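Putative hyaluronoglucosaminidase (PDB 6PWI) is a family 84 glycoside hydrolase that probably acts as a hexosaminidase, releasing N-acetylhexosamine residues from glycans through its catalytic barrel domain. Local coordinates at residues Asp198-Gly203 and Thr247-Ile252; Met426-Ala431 and Lys543-Gly548; Ser432-Phe437 and Asp457-Ile462; Pro464-Glu469 and Asn531-Lys536. All coordinates share one frame; numbering follows the deposited sequence.

Contact 1: Asp198-Gly203 and Thr247-Ile252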
# COMPACT_ATOMS: atom_id res chain seq x y z
N ASP A 198 -2.90 -11.49 -4.12
CA ASP A 198 -1.94 -10.80 -4.97
C ASP A 198 -1.41 -9.55 -4.27
O ASP A 198 -0.24 -9.21 -4.44
CB ASP A 198 -2.54 -10.44 -6.33
CG ASP A 198 -1.49 -10.23 -7.40
OD1 ASP A 198 -0.62 -11.12 -7.54
OD2 ASP A 198 -1.54 -9.19 -8.09
N LEU A 199 -2.27 -8.86 -3.50
CA LEU A 199 -1.86 -7.67 -2.76
C LEU A 199 -0.95 -8.08 -1.61
O LEU A 199 0.06 -7.43 -1.37
CB LEU A 199 -3.08 -6.88 -2.26
CG LEU A 199 -3.90 -6.14 -3.32
CD1 LEU A 199 -4.90 -5.21 -2.66
CD2 LEU A 199 -3.02 -5.35 -4.27
N MET A 200 -1.30 -9.18 -0.94
CA MET A 200 -0.45 -9.70 0.13
C MET A 200 0.92 -10.04 -0.45
O MET A 200 1.94 -9.73 0.16
CB MET A 200 -1.07 -10.93 0.80
CG MET A 200 -2.08 -10.56 1.86
SD MET A 200 -2.74 -12.00 2.75
CE MET A 200 -3.72 -12.76 1.45
N LYS A 201 0.94 -10.63 -1.64
CA LYS A 201 2.18 -10.99 -2.31
C LYS A 201 2.98 -9.73 -2.63
O LYS A 201 4.20 -9.74 -2.55
CB LYS A 201 1.85 -11.86 -3.52
CG LYS A 201 3.05 -12.45 -4.26
CD LYS A 201 2.65 -13.53 -5.26
CE LYS A 201 3.76 -13.92 -6.21
NZ LYS A 201 4.27 -12.75 -6.97
N PHE A 202 2.27 -8.65 -2.97
CA PHE A 202 2.92 -7.40 -3.34
C PHE A 202 3.50 -6.72 -2.11
O PHE A 202 4.68 -6.38 -2.09
CB PHE A 202 1.97 -6.50 -4.14
CG PHE A 202 2.61 -5.25 -4.68
CD1 PHE A 202 2.49 -4.04 -3.99
CD2 PHE A 202 3.33 -5.27 -5.86
CE1 PHE A 202 3.08 -2.89 -4.49
CE2 PHE A 202 3.92 -4.11 -6.35
CZ PHE A 202 3.79 -2.92 -5.67
N GLY A 203 2.66 -6.52 -1.08
CA GLY A 203 3.08 -5.93 0.18
C GLY A 203 4.30 -6.64 0.77
O GLY A 203 5.17 -6.00 1.36
N THR A 247 4.15 -14.82 2.84
CA THR A 247 4.61 -13.51 2.42
C THR A 247 4.94 -12.64 3.63
O THR A 247 5.64 -11.64 3.51
CB THR A 247 3.55 -12.78 1.59
OG1 THR A 247 2.40 -12.60 2.43
CG2 THR A 247 3.19 -13.49 0.30
N LYS A 248 4.38 -13.05 4.79
CA LYS A 248 4.55 -12.41 6.09
C LYS A 248 3.80 -11.08 6.15
O LYS A 248 3.91 -10.34 7.12
CB LYS A 248 6.01 -12.38 6.57
CG LYS A 248 6.40 -13.57 7.42
CD LYS A 248 7.83 -13.54 7.92
CE LYS A 248 8.28 -14.88 8.46
NZ LYS A 248 7.38 -15.39 9.52
N ASN A 249 3.03 -10.83 5.09
CA ASN A 249 2.00 -9.81 5.08
C ASN A 249 0.75 -10.44 5.71
O ASN A 249 -0.16 -10.87 4.99
CB ASN A 249 1.81 -9.32 3.64
CG ASN A 249 1.03 -8.02 3.48
OD1 ASN A 249 1.38 -7.21 2.62
ND2 ASN A 249 -0.02 -7.80 4.26
N LYS A 250 0.71 -10.52 7.04
CA LYS A 250 -0.22 -11.39 7.75
C LYS A 250 -1.66 -11.00 7.47
O LYS A 250 -1.98 -9.82 7.34
CB LYS A 250 -0.07 -11.29 9.27
CG LYS A 250 1.33 -11.46 9.84
CD LYS A 250 1.38 -11.30 11.37
CE LYS A 250 0.95 -9.94 11.89
NZ LYS A 250 1.93 -8.87 11.58
N PHE A 251 -2.53 -12.02 7.43
CA PHE A 251 -3.97 -11.86 7.42
C PHE A 251 -4.45 -11.56 8.84
O PHE A 251 -4.34 -12.41 9.72
CB PHE A 251 -4.60 -13.15 6.91
CG PHE A 251 -6.09 -13.11 6.67
CD1 PHE A 251 -6.59 -12.94 5.38
CD2 PHE A 251 -6.99 -13.27 7.71
CE1 PHE A 251 -7.96 -12.92 5.15
CE2 PHE A 251 -8.35 -13.24 7.48
CZ PHE A 251 -8.84 -13.07 6.20
N ILE A 252 -4.97 -10.34 9.05
CA ILE A 252 -5.52 -9.95 10.34
C ILE A 252 -7.05 -9.92 10.26
O ILE A 252 -7.63 -9.16 9.48
CB ILE A 252 -4.94 -8.60 10.79
CG1 ILE A 252 -3.42 -8.67 10.95
CG2 ILE A 252 -5.63 -8.12 12.06
CD1 ILE A 252 -2.71 -7.37 10.70

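Contact 2: Met426-Ala431 and Lys543-Gly548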
# COMPACT_ATOMS: atom_id res chain seq x y z
N MET A 426 -8.63 1.40 -2.95
CA MET A 426 -9.79 1.45 -3.85
C MET A 426 -10.40 0.06 -3.99
O MET A 426 -9.75 -0.94 -3.68
CB MET A 426 -9.36 1.90 -5.24
CG MET A 426 -8.69 3.25 -5.29
SD MET A 426 -8.10 3.59 -6.97
CE MET A 426 -6.42 2.99 -6.84
N GLN A 427 -11.62 -0.00 -4.51
CA GLN A 427 -12.20 -1.29 -4.85
C GLN A 427 -11.44 -1.90 -6.03
O GLN A 427 -11.58 -3.09 -6.31
CB GLN A 427 -13.70 -1.17 -5.11
CG GLN A 427 -14.04 -0.47 -6.41
CD GLN A 427 -15.51 -0.53 -6.73
OE1 GLN A 427 -16.36 -0.69 -5.84
NE2 GLN A 427 -15.83 -0.40 -8.01
N GLU A 428 -10.62 -1.08 -6.70
CA GLU A 428 -9.76 -1.54 -7.78
C GLU A 428 -8.43 -1.98 -7.17
O GLU A 428 -7.57 -1.14 -6.87
CB GLU A 428 -9.56 -0.45 -8.84
CG GLU A 428 -10.80 -0.17 -9.66
CD GLU A 428 -11.85 0.68 -8.97
OE1 GLU A 428 -11.53 1.31 -7.94
OE2 GLU A 428 -13.01 0.70 -9.44
N ALA A 429 -8.27 -3.30 -7.02
CA ALA A 429 -7.19 -3.85 -6.21
C ALA A 429 -5.83 -3.59 -6.86
O ALA A 429 -4.93 -3.07 -6.20
CB ALA A 429 -7.44 -5.31 -5.94
N GLN A 430 -5.69 -3.94 -8.14
CA GLN A 430 -4.42 -3.82 -8.85
C GLN A 430 -3.95 -2.37 -8.89
O GLN A 430 -2.79 -2.09 -8.61
CB GLN A 430 -4.52 -4.44 -10.24
CG GLN A 430 -4.78 -5.94 -10.23
CD GLN A 430 -3.57 -6.72 -9.77
OE1 GLN A 430 -2.45 -6.46 -10.19
NE2 GLN A 430 -3.80 -7.68 -8.89
N ALA A 431 -4.86 -1.44 -9.21
CA ALA A 431 -4.58 -0.01 -9.24
C ALA A 431 -4.08 0.49 -7.89
O ALA A 431 -3.33 1.46 -7.82
CB ALA A 431 -5.81 0.74 -9.68
N LYS A 543 -5.41 -5.06 -16.37
CA LYS A 543 -5.93 -4.61 -17.65
C LYS A 543 -7.44 -4.42 -17.60
O LYS A 543 -7.94 -3.38 -18.06
CB LYS A 543 -5.53 -5.56 -18.78
CG LYS A 543 -4.06 -5.49 -19.17
CD LYS A 543 -3.77 -6.17 -20.49
CE LYS A 543 -3.29 -7.60 -20.35
NZ LYS A 543 -2.95 -8.18 -21.67
N SER A 544 -8.17 -5.40 -17.06
CA SER A 544 -9.63 -5.36 -17.09
C SER A 544 -10.17 -4.37 -16.06
O SER A 544 -11.21 -3.76 -16.27
CB SER A 544 -10.23 -6.73 -16.93
OG SER A 544 -10.12 -7.17 -15.59
N GLU A 545 -9.43 -4.20 -14.97
CA GLU A 545 -9.79 -3.29 -13.89
C GLU A 545 -9.80 -1.84 -14.38
O GLU A 545 -10.73 -1.10 -14.07
CB GLU A 545 -8.73 -3.42 -12.80
CG GLU A 545 -9.29 -3.45 -11.40
CD GLU A 545 -8.19 -3.69 -10.38
OE1 GLU A 545 -8.06 -4.85 -9.90
OE2 GLU A 545 -7.45 -2.72 -10.09
N ILE A 546 -8.75 -1.44 -15.11
CA ILE A 546 -8.54 -0.02 -15.40
C ILE A 546 -9.01 0.37 -16.80
O ILE A 546 -8.99 1.55 -17.14
CB ILE A 546 -7.08 0.40 -15.14
CG1 ILE A 546 -6.12 -0.20 -16.16
CG2 ILE A 546 -6.66 0.09 -13.71
CD1 ILE A 546 -4.75 0.44 -16.14
N LYS A 547 -9.49 -0.61 -17.59
CA LYS A 547 -9.78 -0.45 -19.01
C LYS A 547 -10.65 0.79 -19.30
O LYS A 547 -10.34 1.56 -20.21
CB LYS A 547 -10.46 -1.70 -19.57
CG LYS A 547 -10.53 -1.78 -21.09
CD LYS A 547 -11.50 -2.83 -21.61
CE LYS A 547 -11.64 -2.83 -23.12
NZ LYS A 547 -12.24 -1.56 -23.59
N GLY A 548 -11.74 0.95 -18.53
CA GLY A 548 -12.67 2.05 -18.71
C GLY A 548 -12.00 3.42 -18.58
O GLY A 548 -12.36 4.36 -19.29
O HOH W 1 -10.27 -5.13 -7.93

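Contact 3: Ser432-Phe437 and Asp457-Ile462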
# COMPACT_ATOMS: atom_id res chain seq x y z
N SER A 432 -4.49 -0.19 -6.81
CA SER A 432 -4.12 0.20 -5.46
C SER A 432 -2.65 -0.06 -5.18
O SER A 432 -2.11 0.44 -4.18
CB SER A 432 -5.00 -0.48 -4.45
OG SER A 432 -6.32 -0.00 -4.54
N LYS A 433 -1.98 -0.82 -6.05
CA LYS A 433 -0.60 -1.20 -5.78
C LYS A 433 0.30 0.03 -5.66
O LYS A 433 1.31 -0.04 -4.96
CB LYS A 433 -0.05 -2.22 -6.79
CG LYS A 433 -0.56 -3.64 -6.59
CD LYS A 433 -0.19 -4.54 -7.73
CE LYS A 433 -0.62 -5.97 -7.55
NZ LYS A 433 0.13 -6.82 -8.51
N VAL A 434 -0.10 1.13 -6.32
CA VAL A 434 0.66 2.37 -6.31
C VAL A 434 0.76 2.90 -4.88
O VAL A 434 1.85 3.22 -4.39
CB VAL A 434 0.06 3.42 -7.27
CG1 VAL A 434 0.75 4.77 -7.17
CG2 VAL A 434 0.03 2.94 -8.72
N ALA A 435 -0.39 2.94 -4.19
CA ALA A 435 -0.43 3.42 -2.82
C ALA A 435 0.23 2.42 -1.87
O ALA A 435 0.90 2.82 -0.92
CB ALA A 435 -1.85 3.70 -2.42
N LEU A 436 0.06 1.11 -2.13
CA LEU A 436 0.68 0.11 -1.28
C LEU A 436 2.18 0.35 -1.24
O LEU A 436 2.79 0.36 -0.17
CB LEU A 436 0.34 -1.30 -1.75
CG LEU A 436 -0.73 -2.03 -0.94
CD1 LEU A 436 -2.10 -1.40 -1.12
CD2 LEU A 436 -0.78 -3.50 -1.32
N PHE A 437 2.77 0.59 -2.43
CA PHE A 437 4.19 0.89 -2.53
C PHE A 437 4.54 2.11 -1.67
O PHE A 437 5.53 2.08 -0.95
CB PHE A 437 4.59 1.12 -3.99
CG PHE A 437 6.07 1.08 -4.24
CD1 PHE A 437 6.70 -0.09 -4.63
CD2 PHE A 437 6.85 2.23 -4.10
CE1 PHE A 437 8.06 -0.12 -4.88
CE2 PHE A 437 8.22 2.20 -4.35
CZ PHE A 437 8.82 1.03 -4.75
N ASP A 457 9.46 5.42 -9.10
CA ASP A 457 10.21 4.18 -9.10
C ASP A 457 9.27 2.98 -8.99
O ASP A 457 9.62 1.88 -9.41
CB ASP A 457 11.31 4.16 -8.04
CG ASP A 457 12.45 5.11 -8.33
OD1 ASP A 457 12.60 5.51 -9.51
OD2 ASP A 457 13.18 5.47 -7.38
N SER A 458 8.08 3.21 -8.44
CA SER A 458 7.14 2.14 -8.14
C SER A 458 6.65 1.45 -9.41
O SER A 458 6.45 0.23 -9.40
CB SER A 458 6.00 2.63 -7.30
OG SER A 458 5.15 3.50 -8.03
N PHE A 459 6.47 2.20 -10.50
CA PHE A 459 5.78 1.66 -11.66
C PHE A 459 6.49 0.42 -12.22
O PHE A 459 5.83 -0.51 -12.68
CB PHE A 459 5.38 2.75 -12.66
CG PHE A 459 4.34 3.67 -12.07
CD1 PHE A 459 2.99 3.31 -12.07
CD2 PHE A 459 4.72 4.84 -11.43
CE1 PHE A 459 2.05 4.13 -11.46
CE2 PHE A 459 3.77 5.65 -10.83
CZ PHE A 459 2.45 5.29 -10.84
N LYS A 460 7.82 0.39 -12.16
CA LYS A 460 8.55 -0.74 -12.72
C LYS A 460 8.25 -2.02 -11.92
O LYS A 460 8.27 -3.11 -12.48
CB LYS A 460 10.05 -0.46 -12.85
CG LYS A 460 10.85 -0.47 -11.56
CD LYS A 460 12.32 -0.15 -11.74
CE LYS A 460 12.60 1.34 -11.77
NZ LYS A 460 12.53 1.90 -10.40
N TYR A 461 7.95 -1.86 -10.63
CA TYR A 461 7.63 -2.99 -9.76
C TYR A 461 6.18 -3.43 -9.96
O TYR A 461 5.89 -4.62 -9.94
CB TYR A 461 7.90 -2.63 -8.30
CG TYR A 461 9.33 -2.27 -8.04
CD1 TYR A 461 10.31 -3.25 -7.95
CD2 TYR A 461 9.72 -0.94 -7.93
CE1 TYR A 461 11.63 -2.93 -7.74
CE2 TYR A 461 11.05 -0.60 -7.72
CZ TYR A 461 12.01 -1.60 -7.62
OH TYR A 461 13.31 -1.27 -7.40
N ILE A 462 5.29 -2.45 -10.14
CA ILE A 462 3.87 -2.74 -10.26
C ILE A 462 3.61 -3.40 -11.60
O ILE A 462 2.83 -4.35 -11.68
CB ILE A 462 3.03 -1.47 -10.05
CG1 ILE A 462 3.30 -0.87 -8.67
CG2 ILE A 462 1.55 -1.75 -10.29
CD1 ILE A 462 2.76 0.52 -8.50
O HOH W 2 2.73 -6.36 -9.54
O HOH W 3 4.06 4.62 -5.67

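Contact 4: Pro464-Glu469 and Asn531-Lys536. With EDO (1,2-ethanediol), chain E.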
# COMPACT_ATOMS: atom_id res chain seq x y z
N PRO A 464 6.02 -4.46 -14.83
CA PRO A 464 7.36 -4.52 -15.42
C PRO A 464 7.43 -4.35 -16.94
O PRO A 464 8.46 -3.93 -17.46
CB PRO A 464 7.88 -5.92 -15.03
CG PRO A 464 6.94 -6.40 -13.95
CD PRO A 464 5.60 -5.75 -14.26
N ASP A 465 6.33 -4.65 -17.64
CA ASP A 465 6.35 -4.65 -19.10
C ASP A 465 5.84 -3.33 -19.68
O ASP A 465 6.15 -3.00 -20.82
CB ASP A 465 5.59 -5.85 -19.67
CG ASP A 465 6.02 -7.18 -19.06
OD1 ASP A 465 7.07 -7.71 -19.48
OD2 ASP A 465 5.30 -7.66 -18.16
N ALA A 466 5.07 -2.57 -18.89
CA ALA A 466 4.40 -1.38 -19.39
C ALA A 466 4.50 -0.25 -18.37
O ALA A 466 3.53 0.47 -18.14
CB ALA A 466 2.96 -1.71 -19.71
N SER A 467 5.69 -0.07 -17.78
CA SER A 467 5.82 0.80 -16.63
C SER A 467 5.71 2.27 -17.02
O SER A 467 5.15 3.07 -16.26
CB SER A 467 7.06 0.51 -15.82
OG SER A 467 8.22 0.59 -16.61
N GLU A 468 6.21 2.63 -18.21
CA GLU A 468 6.09 3.98 -18.71
C GLU A 468 4.61 4.30 -18.93
O GLU A 468 4.13 5.36 -18.53
CB GLU A 468 6.93 4.18 -19.98
CG GLU A 468 8.43 4.19 -19.74
CD GLU A 468 8.98 5.20 -18.72
OE1 GLU A 468 8.26 6.17 -18.36
OE2 GLU A 468 10.15 5.01 -18.29
N GLU A 469 3.89 3.35 -19.53
CA GLU A 469 2.48 3.54 -19.83
C GLU A 469 1.66 3.73 -18.55
O GLU A 469 0.83 4.64 -18.47
CB GLU A 469 1.94 2.37 -20.66
CG GLU A 469 2.45 2.35 -22.10
CD GLU A 469 3.85 1.79 -22.30
OE1 GLU A 469 4.42 1.25 -21.32
OE2 GLU A 469 4.36 1.88 -23.44
N ASN A 531 -2.81 3.20 -26.12
CA ASN A 531 -2.94 2.28 -27.24
C ASN A 531 -1.98 1.10 -27.11
O ASN A 531 -2.23 0.03 -27.67
CB ASN A 531 -2.84 2.99 -28.59
CG ASN A 531 -4.07 3.80 -28.96
OD1 ASN A 531 -5.19 3.45 -28.60
ND2 ASN A 531 -3.86 4.89 -29.68
N ASN A 532 -0.89 1.26 -26.35
CA ASN A 532 0.14 0.24 -26.29
C ASN A 532 0.02 -0.60 -25.03
O ASN A 532 0.64 -1.66 -24.94
CB ASN A 532 1.55 0.84 -26.37
CG ASN A 532 1.82 1.53 -27.68
OD1 ASN A 532 1.35 1.07 -28.72
ND2 ASN A 532 2.57 2.62 -27.65
N PHE A 533 -0.77 -0.12 -24.06
CA PHE A 533 -0.75 -0.70 -22.73
C PHE A 533 -1.21 -2.16 -22.76
O PHE A 533 -0.49 -3.03 -22.25
CB PHE A 533 -1.56 0.14 -21.74
CG PHE A 533 -1.75 -0.51 -20.40
CD1 PHE A 533 -0.71 -0.58 -19.48
CD2 PHE A 533 -2.98 -1.06 -20.04
CE1 PHE A 533 -0.89 -1.18 -18.24
CE2 PHE A 533 -3.15 -1.66 -18.80
CZ PHE A 533 -2.11 -1.72 -17.90
N ALA A 534 -2.38 -2.42 -23.35
CA ALA A 534 -2.99 -3.74 -23.36
C ALA A 534 -2.08 -4.74 -24.08
O ALA A 534 -2.06 -5.93 -23.74
CB ALA A 534 -4.36 -3.70 -23.98
N THR A 535 -1.32 -4.25 -25.07
CA THR A 535 -0.40 -5.07 -25.82
C THR A 535 0.77 -5.47 -24.94
O THR A 535 1.22 -6.61 -24.99
CB THR A 535 -0.01 -4.39 -27.14
OG1 THR A 535 -1.04 -4.72 -28.07
CG2 THR A 535 1.32 -4.85 -27.71
N LYS A 536 1.26 -4.54 -24.11
CA LYS A 536 2.54 -4.73 -23.44
C LYS A 536 2.36 -5.45 -22.10
O LYS A 536 3.18 -6.30 -21.75
CB LYS A 536 3.29 -3.40 -23.29
CG LYS A 536 3.95 -2.90 -24.57
CD LYS A 536 4.29 -1.43 -24.55
CE LYS A 536 5.72 -1.15 -24.16
NZ LYS A 536 6.07 0.25 -24.48
C1 EDO E . 9.31 5.38 -14.38
O1 EDO E . 10.37 5.61 -15.29
C2 EDO E . 8.36 4.36 -14.86
O2 EDO E . 9.03 3.19 -15.26
O HOH W 4 3.38 4.08 -25.06

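Contact 1: Asp198-Gly203 and Thr247-Ile252
Met200, on helix 193-204, and Asn249, in the turn just ahead of strand 250-255, come together with their CA atoms 5.5 Å apart, and Lys201 and Thr247 form the next close pair, 5.9 Å between CA atoms. No hydrogen bond spans the two segments, and the fit is one of shape. Asn249 reaches in furthest: its CG stands anti to the backbone N (chi1 -165°), which carries the amide in toward the helix backbone, with CB 3.5 Å from Met200 O and OD1 3.2 Å from Gly203 CA. Because Gly203 carries no side chain, the amide oxygen can settle against the helix backbone itself. The Met200 side chain crosses that of Asn249 at a slant and sets SD 3.6 Å from Asn249 O; it goes on to touch Met240 and Val243 of helix 231-247. Thr247 closes the group from its methyl side, placing CG2 3.8 Å from Lys201 CA. The Thr247 hydroxyl is occupied at home, bonding to Val243 O in its own helix and accepting Asn249 N at 3.3 Å, an ST turn with an N-H...O angle of 153°. That turn, passing through the positive phi of Lys248, ends helix 231-247 and swings Asn249 inward. Neighbouring Tyr211 of strand 210-213 touches both Met200 and Asn249. Helix 193-204 thus packs on the alpha-to-beta turn that leads into strand 250-255; helices layered round a closed parallel sheet in this way are the hallmark of the (beta/alpha)8, or TIM, barrel.

Contact 2: Met426-Ala431 and Lys543-Gly548
Glu545 OE1 is gripped by both Gln430 N and a water: the amide reaches its syn lone pair at 3.1 Å, with an almost straight N-H...O angle of 171°, and the water donates to it at 3.0 Å. The other oxygen, Glu545 OE2, takes Ala431 N at 3.0 Å with an N-H...O angle of 167°, the donor lying nearly on the line of the C-O bond. Two successive peptide N-H groups therefore share one carboxylate, which fixes its rotation. The same water accepts Ala429 N at 2.9 Å and donates to Gln427 O, so the loop backbone is linked to the acid by a third, indirect route. Glu545 gets there by spanning the gap with an extended chain (chi2 175°), passing CG within 4.0 Å of Glu428 CB. Its host, helix 540-572, belongs to the helical region that follows the barrel, whereas 426-431 is the loop leading from the last barrel strand, 418-423, into helix 433-444. The N-H groups of Gln430 and Ala431 point at the acid, and would probably favour the ionised carboxylate despite the second acid close by. Glu428 turns its own carboxylate away to Asn396, bending at its second torsion, and offers mainly CB and CG to Glu545. Gln430 likewise lends CB and CG, at about a right angle to the Glu545 chain, while its NE2 is engaged by Asp198 and Asn195, and OE1 by Asn539 and Lys433. Beside the carboxylate, Ala431 CB rests 4.2 Å from Ile546 CG2, and Ile546 continues onto Leu403 and Phe533.

Contact 3: Ser432-Phe437 and Asp457-Ile462
Phe437 can be followed outward under Ser458 and on to Tyr461. Its CB lies 3.9 Å from Ser458 CB; then the ring, swung anti to the backbone N (chi1 -165°), passes beneath the serine, whose CB stands over one face at 3.5 Å from the ring centroid in a CH-pi contact. Phe437 CG, CD1, CD2 and CE2 all lie under Ser458 CB, CD2 nearest at 3.3 Å. At the far end Phe437 CE1 meets Tyr461 CD2 at 3.6 Å, and CZ touches the same atom. The two rings are nearly parallel, planes 21° apart, but slid so that they barely overlap. A turn earlier, Val434 points CG2 both at Phe459 CE1 and at Ile462 CD1, the latter 3.7 Å away and approached at about a right angle. Ile462 also covers the root of Lys433, with CG2 3.9 Å from Lys433 CB, the two chains sliding past one another in opposite directions. The extended lysine then carries its ammonium beyond the isoleucine to Asp198 and Gln430, and to a water that donates to Ile462 O. A second water gives hydrogens to Val434 O and, at 2.8 Å, to Ser458 OG, which also bonds to Trp455 O. These pairings join helices 433-444 and 451-462, whose short segments cross at 123° with axes 9.8 Å apart; Phe202 of helix 193-204 packs on both Lys433 and Ile462. Since no direct hydrogen bond links the segments, the chemistry implies an interface held chiefly by aromatic and aliphatic surfaces, with two waters bridging polar atoms of the two helices.

Contact 4: Pro464-Glu469 and Asn531-Lys536
Lys536 NZ donates to Glu469 OE2 in a salt bridge of 2.6 Å, approaching on the syn side and 23° out of the carboxylate plane. Both chains bend to make the meeting: Glu469 at its second torsion (chi2 80°) and Lys536 at its third (chi3 97°), the two crossing at about a right angle. Glu469 OE2 also receives a water at 2.9 Å, and that water accepts Asn532 ND2, so one oxygen is held by a lysine directly and an asparagine indirectly. Next to this polar cluster is a small apolar patch. Phe533 CD1 approaches Ala466 CB at 3.8 Å, and Glu469 CB comes up to the edge of the same ring, close to its plane. The aliphatic base of Lys536 helps to fill in, CB lying 4.0 Å from Ala466 CB, while Asp465 sets its CB near Lys536 O. Further out, Phe533 is positioned by an edge-to-face meeting with Phe473 on one helix and by Leu542 and Ile546 on another. The turn carrying Asp465 is steadied by Glu463, whose carboxylate takes Asp465 N. Ala466 sits at the N-cap position of helix 467-475, and beyond it Ser467 OG and Glu468 OE2 hold a 1,2-ethanediol that probably came from the crystallisation liquor, bonded at 3.0 Å to its O2 and 3.1 Å to its O1 respectively. Away from the predicted active site, the start of helix 467-475 is thereby fastened to the final turn of helix 513-536, a helix-to-helix junction between the end of the barrel region and the helical region that follows.

How the contacts relate
Along the chain contact 1 comes first, among the first strands and helices of the barrel; contacts 3 and 4 follow in series, and both fall between the two segments of contact 2. Neighbouring centres lie about 13 Å apart (contacts 2 and 3) or about 15 Å (1 and 3, 2 and 4, 3 and 4); contacts 1 and 2 are about 19 Å apart, and contacts 1 and 4, about 25 Å apart, do not touch. Contact 1 touches contacts 2 and 3 through helix 193-204, while contacts 2 and 4 share the successive helices 513-536 and 540-572. Together they form a continuous path from the TIM barrel through helices 433-444 and 451-462 into the C-terminal helical region.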